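Long-range contacts in probable transcriptional regulator (Pseudomonas aeruginosa, PDB 2NNN), which probably binds DNA as a dimeric transcriptional regulator of the MarR family: residues Q40-V45 against T62-A67; N21-A26 against R118-P123; G80-S85 against L94-S99. All coordinates share one frame; numbering follows the deposited sequence.

Contact 1 (Q40-V45 against T62-A67)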
ATOM      1  N   GLN A  40       1.753   6.830  11.293  1.00 34.29           N
ATOM      2  CA  GLN A  40       2.059   7.577  12.506  1.00 34.56           C
ATOM      3  C   GLN A  40       1.720   9.059  12.365  1.00 34.07           C
ATOM      4  O   GLN A  40       1.163   9.648  13.284  1.00 34.86           O
ATOM      5  CB  GLN A  40       3.517   7.376  12.934  1.00 34.42           C
ATOM      6  CG  GLN A  40       3.725   6.069  13.692  1.00 34.36           C
ATOM      7  CD  GLN A  40       5.184   5.670  13.818  1.00 35.78           C
ATOM      8  OE1 GLN A  40       6.090   6.494  13.680  1.00 35.04           O
ATOM      9  NE2 GLN A  40       5.415   4.390  14.089  1.00 35.92           N
ATOM     10  N   TRP A  41       2.013   9.623  11.198  1.00 33.28           N
ATOM     11  CA  TRP A  41       1.759  11.039  10.878  1.00 32.77           C
ATOM     12  C   TRP A  41       0.270  11.299  10.706  1.00 32.63           C
ATOM     13  O   TRP A  41      -0.247  12.307  11.198  1.00 33.54           O
ATOM     14  CB  TRP A  41       2.525  11.448   9.602  1.00 31.56           C
ATOM     15  CG  TRP A  41       2.234  12.866   9.121  1.00 32.02           C
ATOM     16  CD1 TRP A  41       1.515  13.229   8.006  1.00 31.33           C
ATOM     17  CD2 TRP A  41       2.676  14.108   9.728  1.00 31.66           C
ATOM     18  NE1 TRP A  41       1.481  14.604   7.887  1.00 32.01           N
ATOM     19  CE2 TRP A  41       2.178  15.165   8.931  1.00 30.96           C
ATOM     20  CE3 TRP A  41       3.437  14.423  10.866  1.00 31.38           C
ATOM     21  CZ2 TRP A  41       2.401  16.513   9.249  1.00 31.32           C
ATOM     22  CZ3 TRP A  41       3.665  15.769  11.173  1.00 30.66           C
ATOM     23  CH2 TRP A  41       3.149  16.791  10.367  1.00 30.06           C
ATOM     24  N   ALA A  42      -0.410  10.390  10.004  1.00 32.49           N
ATOM     25  CA  ALA A  42      -1.857  10.463   9.766  1.00 32.53           C
ATOM     26  C   ALA A  42      -2.642  10.512  11.077  1.00 32.70           C
ATOM     27  O   ALA A  42      -3.542  11.342  11.228  1.00 32.84           O
ATOM     28  CB  ALA A  42      -2.326   9.273   8.922  1.00 32.04           C
ATOM     29  N   ALA A  43      -2.311   9.611  12.001  1.00 32.87           N
ATOM     30  CA  ALA A  43      -2.918   9.601  13.338  1.00 33.66           C
ATOM     31  C   ALA A  43      -2.611  10.879  14.092  1.00 34.22           C
ATOM     32  O   ALA A  43      -3.475  11.402  14.759  1.00 34.91           O
ATOM     33  CB  ALA A  43      -2.454   8.410  14.138  1.00 33.42           C
ATOM     34  N   LEU A  44      -1.386  11.384  13.975  1.00 34.94           N
ATOM     35  CA  LEU A  44      -1.005  12.650  14.634  1.00 35.36           C
ATOM     36  C   LEU A  44      -1.832  13.814  14.072  1.00 35.36           C
ATOM     37  O   LEU A  44      -2.423  14.591  14.827  1.00 35.64           O
ATOM     38  CB  LEU A  44       0.486  12.941  14.420  1.00 34.72           C
ATOM     39  CG  LEU A  44       1.110  14.009  15.302  1.00 35.41           C
ATOM     40  CD1 LEU A  44       1.567  13.392  16.637  1.00 37.67           C
ATOM     41  CD2 LEU A  44       2.280  14.682  14.589  1.00 35.64           C
ATOM     42  N   VAL A  45      -1.850  13.926  12.743  1.00 35.14           N
ATOM     43  CA  VAL A  45      -2.661  14.925  12.059  1.00 34.93           C
ATOM     44  C   VAL A  45      -4.125  14.831  12.504  1.00 35.78           C
ATOM     45  O   VAL A  45      -4.691  15.830  12.929  1.00 35.83           O
ATOM     46  CB  VAL A  45      -2.503  14.832  10.514  1.00 34.66           C
ATOM     47  CG1 VAL A  45      -3.448  15.784   9.796  1.00 32.16           C
ATOM     48  CG2 VAL A  45      -1.054  15.125  10.120  1.00 33.49           C
ATOM     49  N   THR A  62      -8.905   7.090  10.174  1.00 36.99           N
ATOM     50  CA  THR A  62      -7.616   7.032   9.458  1.00 36.52           C
ATOM     51  C   THR A  62      -7.394   5.684   8.758  1.00 36.27           C
ATOM     52  O   THR A  62      -6.252   5.315   8.500  1.00 35.76           O
ATOM     53  CB  THR A  62      -6.431   7.287  10.389  1.00 36.07           C
ATOM     54  OG1 THR A  62      -6.461   6.333  11.455  1.00 36.31           O
ATOM     55  CG2 THR A  62      -6.486   8.677  10.970  1.00 36.04           C
ATOM     56  N   ALA A  63      -8.498   4.987   8.455  1.00 36.06           N
ATOM     57  CA  ALA A  63      -8.524   3.653   7.839  1.00 35.94           C
ATOM     58  C   ALA A  63      -7.607   2.643   8.536  1.00 36.36           C
ATOM     59  O   ALA A  63      -6.859   1.910   7.898  1.00 36.01           O
ATOM     60  CB  ALA A  63      -8.231   3.743   6.347  1.00 35.79           C
HETATM   61  N   MSE A  64      -7.685   2.603   9.855  1.00 37.06           N
HETATM   62  CA  MSE A  64      -6.836   1.732  10.633  1.00 39.24           C
HETATM   63  C   MSE A  64      -7.591   0.845  11.609  1.00 39.32           C
HETATM   64  O   MSE A  64      -8.501   1.278  12.325  1.00 39.86           O
HETATM   65  CB  MSE A  64      -5.748   2.520  11.375  1.00 38.58           C
HETATM   66  CG  MSE A  64      -4.515   2.768  10.522  1.00 39.53           C
HETATM   67 SE   MSE A  64      -3.075   3.680  11.447  1.00 43.37          SE
HETATM   68  CE  MSE A  64      -3.430   5.553  11.057  1.00 36.13           C
ATOM     69  N   ASP A  65      -7.169  -0.410  11.601  1.00 39.76           N
ATOM     70  CA  ASP A  65      -7.570  -1.453  12.528  1.00 40.09           C
ATOM     71  C   ASP A  65      -7.365  -1.063  13.962  1.00 39.68           C
ATOM     72  O   ASP A  65      -6.486  -0.257  14.253  1.00 39.69           O
ATOM     73  CB  ASP A  65      -6.640  -2.638  12.303  1.00 40.60           C
ATOM     74  CG  ASP A  65      -7.365  -3.828  11.933  1.00 42.23           C
ATOM     75  OD1 ASP A  65      -8.599  -3.753  12.023  1.00 46.31           O
ATOM     76  OD2 ASP A  65      -6.731  -4.821  11.534  1.00 46.57           O
ATOM     77  N   ALA A  66      -8.136  -1.691  14.848  1.00 39.15           N
ATOM     78  CA  ALA A  66      -7.940  -1.592  16.292  1.00 38.88           C
ATOM     79  C   ALA A  66      -6.520  -1.984  16.691  1.00 38.68           C
ATOM     80  O   ALA A  66      -5.857  -1.260  17.435  1.00 38.47           O
ATOM     81  CB  ALA A  66      -8.969  -2.467  17.028  1.00 39.09           C
ATOM     82  N   ALA A  67      -6.066  -3.130  16.192  1.00 38.76           N
ATOM     83  CA  ALA A  67      -4.685  -3.587  16.383  1.00 39.06           C
ATOM     84  C   ALA A  67      -3.648  -2.644  15.741  1.00 39.40           C
ATOM     85  O   ALA A  67      -2.605  -2.377  16.336  1.00 40.13           O
ATOM     86  CB  ALA A  67      -4.516  -5.008  15.853  1.00 38.63           C
TER

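Contact 2 (N21-A26 against R118-P123)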
ATOM      1  N   ASN A  21       2.073   3.448  -4.065  1.00 29.99           N
ATOM      2  CA  ASN A  21       2.196   3.384  -2.619  1.00 30.24           C
ATOM      3  C   ASN A  21       3.655   3.293  -2.169  1.00 29.62           C
ATOM      4  O   ASN A  21       4.069   4.045  -1.290  1.00 30.38           O
ATOM      5  CB  ASN A  21       1.372   2.217  -2.074  1.00 29.60           C
ATOM      6  CG  ASN A  21       0.608   2.565  -0.809  1.00 32.89           C
ATOM      7  OD1 ASN A  21       0.768   1.899   0.214  1.00 41.02           O
ATOM      8  ND2 ASN A  21      -0.236   3.574  -0.863  1.00 28.68           N
ATOM      9  N   GLN A  22       4.426   2.385  -2.771  1.00 29.50           N
ATOM     10  CA  GLN A  22       5.872   2.246  -2.501  1.00 29.46           C
ATOM     11  C   GLN A  22       6.680   3.510  -2.790  1.00 29.34           C
ATOM     12  O   GLN A  22       7.573   3.858  -2.012  1.00 30.35           O
ATOM     13  CB  GLN A  22       6.484   1.073  -3.282  1.00 29.35           C
ATOM     14  CG  GLN A  22       6.295  -0.293  -2.627  1.00 29.46           C
ATOM     15  CD  GLN A  22       6.827  -1.434  -3.475  1.00 29.70           C
ATOM     16  OE1 GLN A  22       7.824  -1.296  -4.217  1.00 33.19           O
ATOM     17  NE2 GLN A  22       6.167  -2.566  -3.381  1.00 28.63           N
ATOM     18  N   ARG A  23       6.380   4.189  -3.895  1.00 28.96           N
ATOM     19  CA  ARG A  23       7.054   5.461  -4.223  1.00 28.91           C
ATOM     20  C   ARG A  23       6.740   6.515  -3.165  1.00 28.84           C
ATOM     21  O   ARG A  23       7.631   7.232  -2.700  1.00 28.81           O
ATOM     22  CB  ARG A  23       6.648   5.979  -5.610  1.00 28.36           C
ATOM     23  CG  ARG A  23       7.087   7.427  -5.869  1.00 27.84           C
ATOM     24  CD  ARG A  23       6.996   7.780  -7.333  1.00 26.40           C
ATOM     25  NE  ARG A  23       7.214   9.198  -7.601  1.00 26.49           N
ATOM     26  CZ  ARG A  23       6.293  10.159  -7.531  1.00 27.72           C
ATOM     27  NH1 ARG A  23       5.045   9.897  -7.147  1.00 26.36           N
ATOM     28  NH2 ARG A  23       6.642  11.411  -7.817  1.00 29.07           N
ATOM     29  N   TYR A  24       5.470   6.592  -2.776  1.00 29.01           N
ATOM     30  CA  TYR A  24       5.060   7.553  -1.763  1.00 29.00           C
ATOM     31  C   TYR A  24       5.813   7.291  -0.466  1.00 28.92           C
ATOM     32  O   TYR A  24       6.356   8.217   0.144  1.00 29.52           O
ATOM     33  CB  TYR A  24       3.530   7.564  -1.542  1.00 29.05           C
ATOM     34  CG  TYR A  24       3.162   8.642  -0.563  1.00 30.16           C
ATOM     35  CD1 TYR A  24       2.950   9.954  -0.998  1.00 30.06           C
ATOM     36  CD2 TYR A  24       3.097   8.374   0.816  1.00 29.14           C
ATOM     37  CE1 TYR A  24       2.653  10.960  -0.101  1.00 28.60           C
ATOM     38  CE2 TYR A  24       2.802   9.377   1.716  1.00 29.86           C
ATOM     39  CZ  TYR A  24       2.586  10.669   1.242  1.00 29.38           C
ATOM     40  OH  TYR A  24       2.300  11.677   2.126  1.00 31.41           O
ATOM     41  N   ALA A  25       5.858   6.024  -0.059  1.00 28.90           N
ATOM     42  CA  ALA A  25       6.586   5.612   1.152  1.00 29.07           C
ATOM     43  C   ALA A  25       8.065   6.052   1.143  1.00 29.15           C
ATOM     44  O   ALA A  25       8.604   6.446   2.171  1.00 29.00           O
ATOM     45  CB  ALA A  25       6.460   4.102   1.350  1.00 27.99           C
ATOM     46  N   ALA A  26       8.697   5.985  -0.033  1.00 30.19           N
ATOM     47  CA  ALA A  26      10.085   6.400  -0.235  1.00 30.53           C
ATOM     48  C   ALA A  26      10.276   7.926  -0.115  1.00 30.79           C
ATOM     49  O   ALA A  26      11.224   8.384   0.509  1.00 31.11           O
ATOM     50  CB  ALA A  26      10.551   5.931  -1.574  1.00 30.98           C
ATOM     51  N   ARG A 118       3.532  17.344  -2.518  1.00 36.37           N
ATOM     52  CA  ARG A 118       3.756  18.004  -3.814  1.00 36.97           C
ATOM     53  C   ARG A 118       4.677  17.215  -4.754  1.00 36.06           C
ATOM     54  O   ARG A 118       4.440  17.189  -5.953  1.00 35.75           O
ATOM     55  CB  ARG A 118       4.131  19.504  -3.711  1.00 36.27           C
ATOM     56  CG  ARG A 118       5.505  19.827  -3.237  1.00 39.65           C
ATOM     57  CD  ARG A 118       6.059  21.178  -3.805  1.00 38.94           C
ATOM     58  NE  ARG A 118       6.543  20.997  -5.173  1.00 42.26           N
ATOM     59  CZ  ARG A 118       7.749  20.536  -5.517  1.00 42.03           C
ATOM     60  NH1 ARG A 118       8.667  20.225  -4.604  1.00 42.00           N
ATOM     61  NH2 ARG A 118       8.038  20.391  -6.798  1.00 40.80           N
ATOM     62  N   GLN A 119       5.700  16.566  -4.195  1.00 36.09           N
ATOM     63  CA  GLN A 119       6.624  15.703  -4.946  1.00 36.04           C
ATOM     64  C   GLN A 119       5.933  14.442  -5.473  1.00 35.86           C
ATOM     65  O   GLN A 119       6.172  14.029  -6.621  1.00 36.09           O
ATOM     66  CB  GLN A 119       7.790  15.277  -4.058  1.00 35.69           C
ATOM     67  CG  GLN A 119       8.798  16.358  -3.762  1.00 36.80           C
ATOM     68  CD  GLN A 119       9.933  15.888  -2.842  1.00 37.69           C
ATOM     69  OE1 GLN A 119      10.663  16.711  -2.267  1.00 38.54           O
ATOM     70  NE2 GLN A 119      10.083  14.564  -2.696  1.00 38.33           N
ATOM     71  N   ALA A 120       5.101  13.820  -4.631  1.00 35.05           N
ATOM     72  CA  ALA A 120       4.297  12.676  -5.043  1.00 35.03           C
ATOM     73  C   ALA A 120       3.516  12.985  -6.321  1.00 35.31           C
ATOM     74  O   ALA A 120       3.434  12.147  -7.230  1.00 34.67           O
ATOM     75  CB  ALA A 120       3.345  12.228  -3.917  1.00 34.11           C
ATOM     76  N   LEU A 121       2.963  14.194  -6.388  1.00 35.70           N
ATOM     77  CA  LEU A 121       2.106  14.578  -7.498  1.00 36.72           C
ATOM     78  C   LEU A 121       2.850  15.293  -8.618  1.00 37.80           C
ATOM     79  O   LEU A 121       2.282  15.523  -9.682  1.00 38.15           O
ATOM     80  CB  LEU A 121       0.928  15.428  -7.006  1.00 36.55           C
ATOM     81  CG  LEU A 121      -0.064  14.755  -6.044  1.00 35.43           C
ATOM     82  CD1 LEU A 121      -1.028  15.774  -5.517  1.00 35.26           C
ATOM     83  CD2 LEU A 121      -0.805  13.642  -6.715  1.00 35.58           C
ATOM     84  N   ALA A 122       4.126  15.606  -8.394  1.00 38.62           N
ATOM     85  CA  ALA A 122       4.914  16.417  -9.326  1.00 40.18           C
ATOM     86  C   ALA A 122       4.868  16.014 -10.818  1.00 40.87           C
ATOM     87  O   ALA A 122       4.852  16.909 -11.664  1.00 41.50           O
ATOM     88  CB  ALA A 122       6.367  16.545  -8.843  1.00 39.85           C
ATOM     89  N   PRO A 123       4.880  14.692 -11.147  1.00 41.24           N
ATOM     90  CA  PRO A 123       4.779  14.202 -12.541  1.00 41.42           C
ATOM     91  C   PRO A 123       3.520  14.636 -13.319  1.00 42.09           C
ATOM     92  O   PRO A 123       3.348  14.254 -14.488  1.00 42.07           O
ATOM     93  CB  PRO A 123       4.724  12.676 -12.362  1.00 41.36           C
ATOM     94  CG  PRO A 123       5.412  12.419 -11.095  1.00 41.18           C
ATOM     95  CD  PRO A 123       5.037  13.564 -10.208  1.00 41.24           C
TER

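Contact 3 (G80-S85 against L94-S99)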
ATOM      1  N   GLY A  80       6.441  10.499  23.365  1.00 47.54           N
ATOM      2  CA  GLY A  80       5.874  11.593  24.164  1.00 46.49           C
ATOM      3  C   GLY A  80       4.871  12.465  23.421  1.00 45.93           C
ATOM      4  O   GLY A  80       4.601  13.593  23.832  1.00 45.72           O
ATOM      5  N   LEU A  81       4.296  11.943  22.339  1.00 45.26           N
ATOM      6  CA  LEU A  81       3.497  12.781  21.450  1.00 44.57           C
ATOM      7  C   LEU A  81       1.995  12.740  21.705  1.00 44.84           C
ATOM      8  O   LEU A  81       1.246  13.534  21.128  1.00 44.64           O
ATOM      9  CB  LEU A  81       3.809  12.479  19.983  1.00 43.98           C
ATOM     10  CG  LEU A  81       5.272  12.578  19.529  1.00 42.77           C
ATOM     11  CD1 LEU A  81       5.340  12.248  18.052  1.00 41.73           C
ATOM     12  CD2 LEU A  81       5.898  13.946  19.826  1.00 38.83           C
ATOM     13  N   ILE A  82       1.552  11.824  22.566  1.00 45.06           N
ATOM     14  CA  ILE A  82       0.129  11.728  22.904  1.00 45.53           C
ATOM     15  C   ILE A  82      -0.109  11.756  24.408  1.00 46.08           C
ATOM     16  O   ILE A  82       0.800  11.461  25.205  1.00 45.94           O
ATOM     17  CB  ILE A  82      -0.581  10.476  22.261  1.00 45.74           C
ATOM     18  CG1 ILE A  82       0.080   9.157  22.673  1.00 45.79           C
ATOM     19  CG2 ILE A  82      -0.642  10.579  20.742  1.00 44.95           C
ATOM     20  CD1 ILE A  82      -0.701   8.385  23.705  1.00 46.60           C
ATOM     21  N   GLN A  83      -1.332  12.136  24.781  1.00 46.41           N
ATOM     22  CA  GLN A  83      -1.814  12.007  26.152  1.00 46.58           C
ATOM     23  C   GLN A  83      -3.156  11.259  26.180  1.00 46.79           C
ATOM     24  O   GLN A  83      -4.011  11.413  25.290  1.00 46.18           O
ATOM     25  CB  GLN A  83      -1.881  13.371  26.871  1.00 46.77           C
ATOM     26  CG  GLN A  83      -2.917  14.367  26.334  1.00 47.39           C
ATOM     27  CD  GLN A  83      -2.649  15.846  26.688  1.00 47.50           C
ATOM     28  OE1 GLN A  83      -3.433  16.721  26.301  1.00 48.69           O
ATOM     29  NE2 GLN A  83      -1.546  16.129  27.409  1.00 47.47           N
ATOM     30  N   ARG A  84      -3.308  10.418  27.196  1.00 46.94           N
ATOM     31  CA  ARG A  84      -4.546   9.696  27.416  1.00 46.97           C
ATOM     32  C   ARG A  84      -5.274  10.267  28.632  1.00 46.92           C
ATOM     33  O   ARG A  84      -4.658  10.824  29.551  1.00 46.71           O
ATOM     34  CB  ARG A  84      -4.278   8.201  27.581  1.00 47.17           C
ATOM     35  CG  ARG A  84      -3.669   7.510  26.355  1.00 47.71           C
ATOM     36  CD  ARG A  84      -3.432   6.051  26.670  1.00 48.61           C
ATOM     37  NE  ARG A  84      -2.956   5.245  25.544  1.00 49.30           N
ATOM     38  CZ  ARG A  84      -1.673   5.027  25.269  1.00 50.70           C
ATOM     39  NH1 ARG A  84      -0.725   5.585  26.011  1.00 51.31           N
ATOM     40  NH2 ARG A  84      -1.333   4.259  24.240  1.00 52.13           N
ATOM     41  N   SER A  85      -6.596  10.144  28.617  1.00 46.72           N
ATOM     42  CA  SER A  85      -7.429  10.651  29.694  1.00 46.38           C
ATOM     43  C   SER A  85      -8.818  10.043  29.578  1.00 46.01           C
ATOM     44  O   SER A  85      -9.293   9.806  28.472  1.00 45.88           O
ATOM     45  CB  SER A  85      -7.511  12.186  29.651  1.00 46.41           C
ATOM     46  OG  SER A  85      -8.237  12.629  28.518  1.00 46.69           O
ATOM     47  N   LEU A  94     -11.137   5.385  27.527  1.00 50.26           N
ATOM     48  CA  LEU A  94     -10.031   6.326  27.368  1.00 49.25           C
ATOM     49  C   LEU A  94     -10.192   7.187  26.126  1.00 48.49           C
ATOM     50  O   LEU A  94     -10.748   6.754  25.117  1.00 48.33           O
ATOM     51  CB  LEU A  94      -8.695   5.579  27.293  1.00 49.33           C
ATOM     52  CG  LEU A  94      -7.815   5.463  28.537  1.00 49.29           C
ATOM     53  CD1 LEU A  94      -8.644   5.523  29.799  1.00 50.25           C
ATOM     54  CD2 LEU A  94      -7.020   4.170  28.473  1.00 48.97           C
ATOM     55  N   LEU A  95      -9.683   8.408  26.224  1.00 47.59           N
ATOM     56  CA  LEU A  95      -9.612   9.340  25.116  1.00 46.61           C
ATOM     57  C   LEU A  95      -8.151   9.597  24.833  1.00 46.05           C
ATOM     58  O   LEU A  95      -7.362   9.751  25.755  1.00 45.81           O
ATOM     59  CB  LEU A  95     -10.306  10.657  25.481  1.00 46.67           C
ATOM     60  CG  LEU A  95     -11.771  10.906  25.089  1.00 46.93           C
ATOM     61  CD1 LEU A  95     -12.628   9.650  25.110  1.00 45.36           C
ATOM     62  CD2 LEU A  95     -12.381  12.004  25.957  1.00 45.93           C
ATOM     63  N   VAL A  96      -7.794   9.627  23.553  1.00 45.59           N
ATOM     64  CA  VAL A  96      -6.429   9.935  23.134  1.00 44.93           C
ATOM     65  C   VAL A  96      -6.392  11.373  22.611  1.00 44.63           C
ATOM     66  O   VAL A  96      -7.337  11.846  21.969  1.00 44.24           O
ATOM     67  CB  VAL A  96      -5.897   8.928  22.071  1.00 45.07           C
ATOM     68  CG1 VAL A  96      -4.426   9.160  21.790  1.00 45.12           C
ATOM     69  CG2 VAL A  96      -6.080   7.509  22.545  1.00 44.98           C
ATOM     70  N   SER A  97      -5.303  12.068  22.907  1.00 44.36           N
ATOM     71  CA  SER A  97      -5.180  13.480  22.593  1.00 44.47           C
ATOM     72  C   SER A  97      -3.743  13.779  22.245  1.00 43.99           C
ATOM     73  O   SER A  97      -2.845  13.034  22.622  1.00 43.74           O
ATOM     74  CB  SER A  97      -5.573  14.304  23.818  1.00 44.59           C
ATOM     75  OG  SER A  97      -6.060  15.567  23.430  1.00 46.29           O
ATOM     76  N   LEU A  98      -3.523  14.875  21.536  1.00 43.91           N
ATOM     77  CA  LEU A  98      -2.163  15.357  21.298  1.00 44.27           C
ATOM     78  C   LEU A  98      -1.561  15.962  22.562  1.00 44.45           C
ATOM     79  O   LEU A  98      -2.194  16.789  23.229  1.00 44.80           O
ATOM     80  CB  LEU A  98      -2.152  16.393  20.167  1.00 44.17           C
ATOM     81  CG  LEU A  98      -1.508  16.078  18.807  1.00 44.32           C
ATOM     82  CD1 LEU A  98      -1.816  14.693  18.287  1.00 43.40           C
ATOM     83  CD2 LEU A  98      -1.888  17.132  17.794  1.00 44.15           C
ATOM     84  N   SER A  99      -0.352  15.525  22.898  1.00 44.70           N
ATOM     85  CA  SER A  99       0.538  16.244  23.815  1.00 44.81           C
ATOM     86  C   SER A  99       0.870  17.640  23.313  1.00 44.90           C
ATOM     87  O   SER A  99       0.701  17.918  22.123  1.00 44.98           O
ATOM     88  CB  SER A  99       1.860  15.505  23.908  1.00 44.64           C
ATOM     89  OG  SER A  99       1.790  14.566  24.947  1.00 47.29           O
TER

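Contact 1 (Q40-V45 against T62-A67)
Met64, here a selenomethionine, pushes its terminal methyl at the neighbouring methyls of Ala42 and Ala43 on helix 38-50. CE lies 4.4 Å from Ala42 CB and 4.3 Å from Ala43 CB, at nearly equal distance from both. The last torsion explains the placement: after an extended run from CA to SE, chi3 of -92° swings CE out of that line and onto the helix. Thr62 meets the same helix through its methyl branch. Its CG2 comes within 4.0 Å of Ala42 O and lies 4.4 Å from Ala43 CA, a touch against the backbone rather than against a side chain. The hydroxyl is turned off to other work: with chi1 at 57°, OG1 is hydrogen-bonded to Leu58 O and more weakly to Gly59 O at the end of helix 55-61. Residues 62-65 are the turn between helices 55-61 and 66-78 of the helix-turn-helix, and Val72 of helix 66-78 also packs on Ala43 and Met64. From the second subunit, Arg18 is hydrogen-bonded to Thr62 O, while Leu9 packs on Ala42 and Thr62. Across the two segments the contact is methyl against methyl and methyl against backbone, buried and without polar pairing; such contacts have little directionality, and Thr62's rotation is more plausibly set by its bond back to Leu58.

Contact 2 (N21-A26 against R118-P123)
Arg23 reaches across from helix 13-31 to two successive backbone carbonyls, Gln119 O and Ala120 O, toward the C-terminal end of helix 100-121. The strong bond runs from NH1 to Ala120 O, 2.8 Å long and nearly straight at 167°; the oxygen lies in the guanidinium plane and offers a lone pair in its own carbonyl plane. NH2 adds a weak bond to the same oxygen at 3.3 Å, so Ala120 O is gripped by both terminal nitrogens. A second weak bond, 2.9 Å from NH2 to Gln119 O but poorly aligned, shares that acceptor with a weak backbone bond from Ala122 N. CG anti to the backbone N (chi1 168°) and a chain extended on to NE carry the guanidinium across to these carbonyls. Helices 13-31 and 100-121 belong to the helical dimerisation part of the MarR fold, and a cation at the carbonyl end of a helix would probably be favoured by its dipole. Pro123 closes in on the guanidinium obliquely, CD 3.6 Å from Arg23 NH2. Beside this polar grip, Ala120 CB sits at the edge of the Tyr24 ring, 3.7 Å from CD1. Ile140 of the second subunit packs on Arg23, and Arg138 of that subunit is hydrogen-bonded to Pro123 O.

Contact 3 (G80-S85 against L94-S99)
With chi1 at 67°, Gln83 tucks CG between its own backbone N and carbonyl carbon, and there CG comes 3.7 Å from Ser97 CB on the neighbouring strand. On the other face, chi1 of Ile82 (58°) puts CG1 in the corresponding position and CG2 beside the backbone N, near Val96 CG1. Ile82 CB itself lies 4.1 Å from Val96 CG1, and the two branched side chains cross obliquely. Arg84 runs out extended on the Val96 face. Its guanidinium has Ile82 CD1 over one face, toward the rim, and NH1 forms a salt bridge with Asp77 of helix 66-78.

The backbones pair antiparallel. Gln83 and Ser97 exchange two bonds, each 2.8 Å, between Gln83 N and Ser97 O and between Ser97 N and Gln83 O. Ser85 and Leu95 do the same, with 2.7 Å from Leu95 N to Ser85 O. Ile82 with Leu98 and Arg84 with Val96 are the non-hydrogen-bonded pairs. Past the strand end, Ser99 N still reaches Leu81 O at 3.1 Å. Ser99 OG lies near both Gly80 O and Ile82 O, weak alternatives for one proton. Gly80, with positive phi, closes the preceding helix in a Schellman motif.

Leu47 touches Ile82, Val96 and Leu98, so these side chains pack on helix 38-50. A two-stranded antiparallel hairpin following the second helix of a helix-turn-helix is the wing of the winged-helix fold.

How the contacts relate
Contacts 1 and 3 both lie in the winged helix-turn-helix part. Their centres are 14 Å apart and they touch, Leu44 O lying 3.5 Å from Leu98 CD1, so helix 38-50 meets the turn of contact 1 and also the base of the hairpin. Along the chain contact 1 closes before contact 3 opens, and both are nested inside the long loop that contact 2 closes between helices 13-31 and 100-121. Centre to centre, contact 2 is about 19 Å from contact 1 and about 30 Å from contact 3, which lies across the chain's centre from it. Contacts 1 and 2 both touch the second subunit, which thus meets the probable DNA-binding part and the dimerisation helices.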